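Side-chain contacts in galactose-binding like protein (Bacteroides thetaiotaomicron, PDB 7M1A), which binds a calcium ion in a galactose-binding-like domain and, as a SusE-like protein, probably takes part in carbohydrate recognition, with a potential role in glycan breakdown: residues A[2-5]-A[6-9]; A[24-27]-A[28-32]; A[79-82]-A[83-87]. All coordinates share one frame; numbering follows the deposited sequence.

Interaction 1: residues A[2-5]-A[6-9]; sequences ELDK and TKFR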
loop_
_atom_site.group_PDB
_atom_site.type_symbol
_atom_site.label_atom_id
_atom_site.label_comp_id
_atom_site.label_asym_id
_atom_site.label_seq_id
_atom_site.Cartn_x
_atom_site.Cartn_y
_atom_site.Cartn_z
ATOM N N GLU A 2 11.988 -12.513 -16.085
ATOM C CA GLU A 2 11.672 -11.387 -15.250
ATOM C C GLU A 2 10.393 -11.748 -14.486
ATOM O O GLU A 2 9.365 -12.153 -15.057
ATOM C CB GLU A 2 11.497 -10.138 -16.118
ATOM C CG GLU A 2 11.125 -8.946 -15.263
ATOM C CD GLU A 2 11.073 -7.629 -16.018
ATOM O OE1 GLU A 2 11.878 -7.442 -16.970
ATOM O OE2 GLU A 2 10.307 -6.794 -15.544
ATOM N N LEU A 3 10.389 -11.497 -13.178
ATOM C CA LEU A 3 9.158 -11.785 -12.434
ATOM C C LEU A 3 8.076 -10.780 -12.817
ATOM O O LEU A 3 8.369 -9.610 -13.113
ATOM C CB LEU A 3 9.430 -11.702 -10.932
ATOM C CG LEU A 3 10.429 -12.716 -10.333
ATOM C CD1 LEU A 3 10.336 -12.712 -8.795
ATOM C CD2 LEU A 3 10.252 -14.148 -10.873
ATOM N N ASP A 4 6.834 -11.239 -12.893
ATOM C CA ASP A 4 5.698 -10.472 -13.374
ATOM C C ASP A 4 5.302 -9.420 -12.331
ATOM O O ASP A 4 4.731 -9.722 -11.271
ATOM C CB ASP A 4 4.533 -11.439 -13.637
ATOM C CG ASP A 4 3.327 -10.718 -14.258
ATOM O OD1 ASP A 4 3.327 -9.493 -14.328
ATOM O OD2 ASP A 4 2.344 -11.481 -14.607
ATOM N N LYS A 5 5.668 -8.172 -12.649
ATOM C CA LYS A 5 5.428 -7.044 -11.729
ATOM C C LYS A 5 3.945 -6.736 -11.519
ATOM O O LYS A 5 3.614 -6.135 -10.492
ATOM C CB LYS A 5 6.143 -5.765 -12.195
ATOM C CG LYS A 5 7.655 -5.907 -12.138
ATOM C CD LYS A 5 8.360 -4.725 -12.767
ATOM C CE LYS A 5 9.861 -4.785 -12.515
ATOM N NZ LYS A 5 10.568 -3.667 -13.182
ATOM N N THR A 6 3.080 -7.253 -12.433
ATOM C CA THR A 6 1.654 -7.034 -12.227
ATOM C C THR A 6 1.126 -7.714 -10.974
ATOM O O THR A 6 0.063 -7.322 -10.462
ATOM C CB THR A 6 0.794 -7.357 -13.469
ATOM O OG1 THR A 6 0.791 -8.792 -13.590
ATOM C CG2 THR A 6 1.233 -6.634 -14.735
ATOM N N LYS A 7 1.881 -8.723 -10.481
ATOM C CA LYS A 7 1.515 -9.497 -9.323
ATOM C C LYS A 7 2.097 -8.923 -8.023
ATOM O O LYS A 7 1.777 -9.363 -6.909
ATOM C CB LYS A 7 1.958 -10.935 -9.474
ATOM C CG LYS A 7 1.310 -11.604 -10.677
ATOM C CD LYS A 7 1.614 -13.065 -10.742
ATOM C CE LYS A 7 0.969 -13.747 -11.960
ATOM N NZ LYS A 7 -0.496 -13.434 -12.112
ATOM N N PHE A 8 3.037 -7.965 -8.129
ATOM C CA PHE A 8 3.691 -7.470 -6.877
ATOM C C PHE A 8 2.650 -6.690 -6.055
ATOM O O PHE A 8 1.742 -6.040 -6.614
ATOM C CB PHE A 8 4.861 -6.510 -7.218
ATOM C CG PHE A 8 6.114 -7.112 -7.788
ATOM C CD1 PHE A 8 6.157 -8.412 -8.312
ATOM C CD2 PHE A 8 7.296 -6.325 -7.792
ATOM C CE1 PHE A 8 7.340 -8.926 -8.838
ATOM C CE2 PHE A 8 8.483 -6.818 -8.331
ATOM C CZ PHE A 8 8.496 -8.092 -8.890
ATOM N N ARG A 9 2.815 -6.728 -4.731
ATOM C CA ARG A 9 1.891 -6.012 -3.873
ATOM C C ARG A 9 2.611 -5.326 -2.729
ATOM O O ARG A 9 3.529 -5.919 -2.114
ATOM C CB ARG A 9 0.861 -6.967 -3.239
ATOM C CG ARG A 9 -0.025 -7.625 -4.279
ATOM C CD ARG A 9 -1.096 -6.743 -4.885
ATOM N NE ARG A 9 -1.963 -7.427 -5.764
ATOM C CZ ARG A 9 -1.820 -7.508 -7.086
ATOM N NH1 ARG A 9 -0.798 -6.950 -7.688
ATOM N NH2 ARG A 9 -2.705 -8.153 -7.815
#
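Leu3 and Phe8 meet beside a short 3-10 turn that leads into strand 9-11 of the galactose-binding-like domain. CB of Leu3 lies at the ring edge, 4.1 Å from Phe8 CE1, and both side chains also pack on Leu62 of strand 56-66, a buried setting suited to an aliphatic and an aromatic residue.

Asp4 opens the turn. With its CG anti to the backbone N (chi1 -175°), the carboxylate swings forward over the chain, and its OD1 accepts two bonds on the same face of its plane: 2.7 Å from Thr6 OG1 and 2.9 Å from Thr6 N. The second bond makes an Asx turn, and the threonine hydroxyl adds a second grip on the same oxygen. The main-chain O of Asp4 takes Lys7 N at 3.1 Å, and the carboxylate also lies near the Lys7 ammonium, beyond a salt bridge but probably with a mild attraction.

Lys5 continues the 3-10 pattern, its O accepting Phe8 N at 3.0 Å. Its extended chain carries NZ as far as the calcium ligand Glu172, in a salt bridge, and to hydrogen bonds with Leu173 O and Thr174 OG1. At its base, Lys5 CA sits over one face of the Phe8 ring in a CH-pi contact, 3.9 Å from the centroid, while Lys5 CG reaches Phe8 CE2 at 4.0 Å.

Interaction 2: residues A[24-27]-A[28-32]; sequences GKME and YVWNG. With CA (calcium ion), chain F.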
loop_
_atom_site.group_PDB
_atom_site.type_symbol
_atom_site.label_atom_id
_atom_site.label_comp_id
_atom_site.label_asym_id
_atom_site.label_seq_id
_atom_site.Cartn_x
_atom_site.Cartn_y
_atom_site.Cartn_z
ATOM N N GLY A 24 5.029 10.172 -3.826
ATOM C CA GLY A 24 5.518 8.825 -4.110
ATOM C C GLY A 24 4.518 7.755 -3.718
ATOM O O GLY A 24 3.531 8.026 -3.050
ATOM N N LYS A 25 4.793 6.535 -4.180
ATOM C CA LYS A 25 3.971 5.374 -3.844
ATOM C C LYS A 25 4.804 4.151 -4.163
ATOM O O LYS A 25 5.599 4.091 -5.106
ATOM C CB LYS A 25 2.722 5.287 -4.768
ATOM C CG LYS A 25 1.666 4.416 -4.109
ATOM C CD LYS A 25 0.960 5.038 -2.930
ATOM C CE LYS A 25 0.030 3.976 -2.289
ATOM N NZ LYS A 25 0.695 2.675 -1.886
HETATM N N MSE A 26 4.691 3.128 -3.309
HETATM C CA MSE A 26 5.531 1.959 -3.456
HETATM C C MSE A 26 5.333 1.346 -4.855
HETATM O O MSE A 26 6.295 0.880 -5.469
HETATM C CB MSE A 26 5.303 0.900 -2.354
HETATM C CG MSE A 26 6.535 -0.100 -2.392
HETATM SE SE MSE A 26 6.309 -1.539 -1.074
HETATM C CE MSE A 26 6.270 -0.427 0.573
ATOM N N GLU A 27 4.041 1.299 -5.339
ATOM C CA GLU A 27 3.759 0.621 -6.597
ATOM C C GLU A 27 4.508 1.299 -7.745
ATOM O O GLU A 27 4.650 0.703 -8.786
ATOM C CB GLU A 27 2.247 0.710 -6.869
ATOM C CG GLU A 27 1.357 -0.184 -5.968
ATOM C CD GLU A 27 1.046 0.305 -4.586
ATOM O OE1 GLU A 27 1.512 1.394 -4.128
ATOM O OE2 GLU A 27 0.195 -0.416 -3.951
ATOM N N TYR A 28 4.963 2.549 -7.552
ATOM C CA TYR A 28 5.685 3.188 -8.644
ATOM C C TYR A 28 7.070 2.595 -8.903
ATOM O O TYR A 28 7.654 2.930 -9.973
ATOM C CB TYR A 28 5.782 4.708 -8.356
ATOM C CG TYR A 28 4.466 5.460 -8.284
ATOM C CD1 TYR A 28 3.281 4.954 -8.833
ATOM C CD2 TYR A 28 4.400 6.676 -7.621
ATOM C CE1 TYR A 28 2.107 5.676 -8.719
ATOM C CE2 TYR A 28 3.241 7.450 -7.544
ATOM C CZ TYR A 28 2.118 6.957 -8.156
ATOM O OH TYR A 28 0.941 7.637 -7.990
ATOM N N VAL A 29 7.600 1.777 -7.952
ATOM C CA VAL A 29 8.919 1.181 -8.201
ATOM C C VAL A 29 8.782 -0.194 -8.849
ATOM O O VAL A 29 9.781 -0.830 -9.089
ATOM C CB VAL A 29 9.835 1.160 -6.973
ATOM C CG1 VAL A 29 10.007 2.571 -6.413
ATOM C CG2 VAL A 29 9.433 0.134 -5.907
ATOM N N TRP A 30 7.549 -0.638 -9.236
ATOM C CA TRP A 30 7.384 -1.804 -10.100
ATOM C C TRP A 30 6.377 -1.537 -11.227
ATOM O O TRP A 30 5.732 -2.458 -11.659
ATOM C CB TRP A 30 7.119 -3.082 -9.275
ATOM C CG TRP A 30 5.882 -2.996 -8.430
ATOM C CD1 TRP A 30 4.591 -3.098 -8.849
ATOM C CD2 TRP A 30 5.867 -2.980 -6.983
ATOM N NE1 TRP A 30 3.730 -3.069 -7.750
ATOM C CE2 TRP A 30 4.482 -3.030 -6.577
ATOM C CE3 TRP A 30 6.868 -2.938 -5.980
ATOM C CZ2 TRP A 30 4.075 -3.040 -5.256
ATOM C CZ3 TRP A 30 6.444 -2.982 -4.666
ATOM C CH2 TRP A 30 5.096 -3.061 -4.320
ATOM N N ASN A 31 6.349 -0.283 -11.695
ATOM C CA ASN A 31 5.484 0.074 -12.803
ATOM C C ASN A 31 6.140 -0.108 -14.162
ATOM O O ASN A 31 5.497 0.235 -15.133
ATOM C CB ASN A 31 4.846 1.454 -12.535
ATOM C CG ASN A 31 5.862 2.591 -12.663
ATOM O OD1 ASN A 31 7.054 2.339 -12.904
ATOM N ND2 ASN A 31 5.434 3.814 -12.345
ATOM N N GLY A 32 7.369 -0.632 -14.246
ATOM C CA GLY A 32 8.063 -0.864 -15.530
ATOM C C GLY A 32 8.680 0.407 -16.104
ATOM O O GLY A 32 9.112 0.346 -17.282
HETATM CA CA CA F . 9.074 3.088 -11.739
HETATM O O HOH W 1 8.469 5.284 -12.315
#
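Lys25 lays its CB over the middle of the Tyr28 ring, 3.6 Å from the centroid and only 13° off the ring normal, a CH-pi contact in which the aliphatic base of the lysine gives the aromatic face an apolar cover. Beyond CB the chain leaves the ring: bends at chi2 and chi4 fold it back so that NZ meets Glu27 OE1 at 2.7 Å, on the syn lone pair of that oxygen, in a salt bridge. The same ammonium forms a salt bridge with Glu10 of the second subunit, so a long, flexible cation suits a place between two acids.

The selenomethionine Met26 holds CG anti to the backbone N (chi1 -164°), which lets its chain pass obliquely by the six-membered ring of Trp30; CG comes within 3.7 Å of Trp30 CZ3, and SE makes an oblique Met-aromatic contact. The indole has CG between its backbone N and carbonyl carbon (chi1 60°), folding it back across the preceding turn. There Glu27 CA lies over one face, 4.0 Å from the centroid of the five-membered ring.

This turn is 3-10 helix, held by Tyr28 N to Lys25 O, Val29 N to Met26 O at 2.9 Å and Trp30 N to Glu27 O, and the stretch supplies two ligands of the domain's calcium site. Tyr28 O binds the calcium ion at 2.3 Å, and Asn31 adds OD1, its short amide bringing a neutral oxygen close to the main chain. Water 1 sits 2.4 Å from the calcium ion, and Arg33 O, Thr171 O and Glu172 OE1 complete the shell.

Interaction 3: residues A[79-82]-A[83-87]; sequences EKHF and YNDMS. With EDO (1,2-ethanediol), chain E; EDO (1,2-ethanediol), chain C.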
loop_
_atom_site.group_PDB
_atom_site.type_symbol
_atom_site.label_atom_id
_atom_site.label_comp_id
_atom_site.label_asym_id
_atom_site.label_seq_id
_atom_site.Cartn_x
_atom_site.Cartn_y
_atom_site.Cartn_z
ATOM N N GLU A 79 20.158 14.564 -12.504
ATOM C CA GLU A 79 21.372 14.862 -11.754
ATOM C C GLU A 79 21.111 15.168 -10.289
ATOM O O GLU A 79 21.987 14.858 -9.447
ATOM C CB GLU A 79 22.064 16.053 -12.379
ATOM C CG GLU A 79 22.690 15.666 -13.711
ATOM C CD GLU A 79 23.490 16.794 -14.334
ATOM O OE1 GLU A 79 24.089 16.560 -15.413
ATOM O OE2 GLU A 79 23.494 17.907 -13.719
ATOM N N LYS A 80 19.892 15.626 -9.966
ATOM C CA LYS A 80 19.527 15.889 -8.575
ATOM C C LYS A 80 19.667 14.594 -7.748
ATOM O O LYS A 80 20.071 14.649 -6.588
ATOM C CB LYS A 80 18.093 16.429 -8.510
ATOM C CG LYS A 80 17.628 16.619 -7.086
ATOM C CD LYS A 80 16.186 17.112 -6.969
ATOM C CE LYS A 80 15.916 17.646 -5.569
ATOM N NZ LYS A 80 14.522 18.102 -5.328
ATOM N N HIS A 81 19.400 13.430 -8.347
ATOM C CA HIS A 81 19.333 12.160 -7.635
ATOM C C HIS A 81 20.521 11.243 -7.910
ATOM O O HIS A 81 20.730 10.311 -7.158
ATOM C CB HIS A 81 17.988 11.463 -7.881
ATOM C CG HIS A 81 16.848 12.252 -7.353
ATOM N ND1 HIS A 81 16.191 13.095 -8.161
ATOM C CD2 HIS A 81 16.174 12.227 -6.160
ATOM C CE1 HIS A 81 15.177 13.653 -7.496
ATOM N NE2 HIS A 81 15.130 13.145 -6.258
ATOM N N PHE A 82 21.301 11.436 -8.975
ATOM C CA PHE A 82 22.401 10.515 -9.245
ATOM C C PHE A 82 23.491 10.688 -8.172
ATOM O O PHE A 82 24.096 11.773 -8.055
ATOM C CB PHE A 82 23.014 10.782 -10.626
ATOM C CG PHE A 82 22.174 10.418 -11.824
ATOM C CD1 PHE A 82 21.268 9.379 -11.770
ATOM C CD2 PHE A 82 22.324 11.079 -13.037
ATOM C CE1 PHE A 82 20.564 8.970 -12.899
ATOM C CE2 PHE A 82 21.609 10.690 -14.172
ATOM C CZ PHE A 82 20.688 9.650 -14.102
ATOM N N TYR A 83 23.734 9.645 -7.362
ATOM C CA TYR A 83 24.726 9.700 -6.297
ATOM C C TYR A 83 24.531 10.953 -5.433
ATOM O O TYR A 83 25.510 11.658 -5.056
ATOM C CB TYR A 83 26.150 9.695 -6.888
ATOM C CG TYR A 83 26.303 8.726 -8.020
ATOM C CD1 TYR A 83 26.496 7.356 -7.805
ATOM C CD2 TYR A 83 26.217 9.172 -9.334
ATOM C CE1 TYR A 83 26.615 6.456 -8.875
ATOM C CE2 TYR A 83 26.319 8.280 -10.405
ATOM C CZ TYR A 83 26.508 6.937 -10.184
ATOM O OH TYR A 83 26.661 6.056 -11.194
ATOM N N ASN A 84 23.243 11.248 -5.129
ATOM C CA ASN A 84 22.939 12.501 -4.445
ATOM C C ASN A 84 21.566 12.304 -3.784
ATOM O O ASN A 84 20.890 11.278 -3.937
ATOM C CB ASN A 84 22.943 13.647 -5.485
ATOM C CG ASN A 84 23.360 14.985 -4.885
ATOM O OD1 ASN A 84 23.142 15.231 -3.695
ATOM N ND2 ASN A 84 23.985 15.831 -5.700
ATOM N N ASP A 85 21.091 13.332 -3.082
ATOM C CA ASP A 85 19.732 13.371 -2.565
ATOM C C ASP A 85 19.554 12.159 -1.614
ATOM O O ASP A 85 20.503 11.784 -0.910
ATOM C CB ASP A 85 18.710 13.513 -3.713
ATOM C CG ASP A 85 17.384 14.086 -3.225
ATOM O OD1 ASP A 85 16.483 13.321 -2.765
ATOM O OD2 ASP A 85 17.251 15.301 -3.251
HETATM N N MSE A 86 18.351 11.565 -1.588
HETATM C CA MSE A 86 18.105 10.446 -0.692
HETATM C C MSE A 86 18.286 9.119 -1.451
HETATM O O MSE A 86 17.796 8.058 -1.012
HETATM C CB MSE A 86 16.739 10.497 -0.011
HETATM C CG MSE A 86 16.418 11.821 0.645
HETATM SE SE MSE A 86 17.740 12.451 1.942
HETATM C CE MSE A 86 18.090 14.206 1.158
ATOM N N SER A 87 18.964 9.137 -2.597
ATOM C CA SER A 87 19.208 7.920 -3.344
ATOM C C SER A 87 20.043 6.961 -2.502
ATOM O O SER A 87 20.982 7.343 -1.780
ATOM C CB SER A 87 19.938 8.255 -4.600
ATOM O OG SER A 87 19.131 9.108 -5.426
HETATM C C1 EDO E . 14.660 15.485 -1.017
HETATM O O1 EDO E . 14.497 14.441 -1.944
HETATM C C2 EDO E . 15.058 16.773 -1.705
HETATM O O2 EDO E . 14.225 16.772 -2.799
HETATM C C1 EDO C . 11.623 14.761 -5.862
HETATM O O1 EDO C . 11.941 13.534 -6.467
HETATM C C2 EDO C . 12.007 14.456 -4.516
HETATM O O2 EDO C . 13.385 14.198 -4.408
HETATM O O HOH W 2 24.669 14.745 -8.492
#
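Ser87 OG donates a hydrogen bond to His81 O at 2.6 Å, in the carbonyl plane on a lone pair. A serine suits this spot because its short side chain holds a hydroxyl close to the backbone, within reach of a carbonyl. The same carbonyl oxygen receives a second, weak bond from Asn84 N.

That weak bond closes a type II beta turn from His81 to Asn84, and a type II' turn follows directly from Asn84 to Ser87, closed by Ser87 N on Asn84 O at 3.2 Å. The two consecutive turns fold the loop that links strand 70-74 of one sheet to strand 88-96 of the other; Tyr83 and Asp85 take positive phi in them. Side-chain acceptors serve the peptide N-H groups of the second turn: Asn84 OD1 takes Asp85 N at 2.9 Å, and Asp85 OD1 takes Met86 N in a weak bond. On its other branch, Asn84 ND2 donates to water 2 at 3.1 Å. Water 2 also lies within hydrogen-bonding distance of two carbonyl oxygens, Glu79 O and Phe82 O, and so joins the two arms of the loop; an asparagine, with both donor and acceptor, fits such a place.

The imidazole of His81 is bonded on both nitrogens. ND1 pairs with Asp78 OD1, while NE2 meets O2 of an ethanediol at 2.8 Å, and either partner could be the donor. The His81 ring and the Asp85 carboxylate lie side by side with planes 54° apart. Lys80, extended beyond CG, gives NZ to O2 of the second ethanediol at 2.9 Å. Both ethanediols probably come from the crystallisation liquor. Away from them, Tyr83 OH is hydrogen-bonded to Asp132 O of helix 130-138.

The three contacts follow one another along this chain, the C-terminal, galactose-binding-like part of the longer SusE-like protein. Interaction 1 runs into strand 9-11 and interaction 2 lies in the loop after it, their centres about 11 Å apart, and they touch: the Phe8 and Trp30 rings meet edge-to-face, and Lys5 packs on Trp30. Both also reach the second subunit, and both adjoin strand 169-176, which supplies Thr171 and Glu172 to the calcium site. The N-terminal turn is thereby tied to the metal site and to the dimer interface. Interaction 3 stands apart, its centre about 18 Å from that of interaction 2 and about 26 Å from that of interaction 1, yet it too packs on strand 169-176.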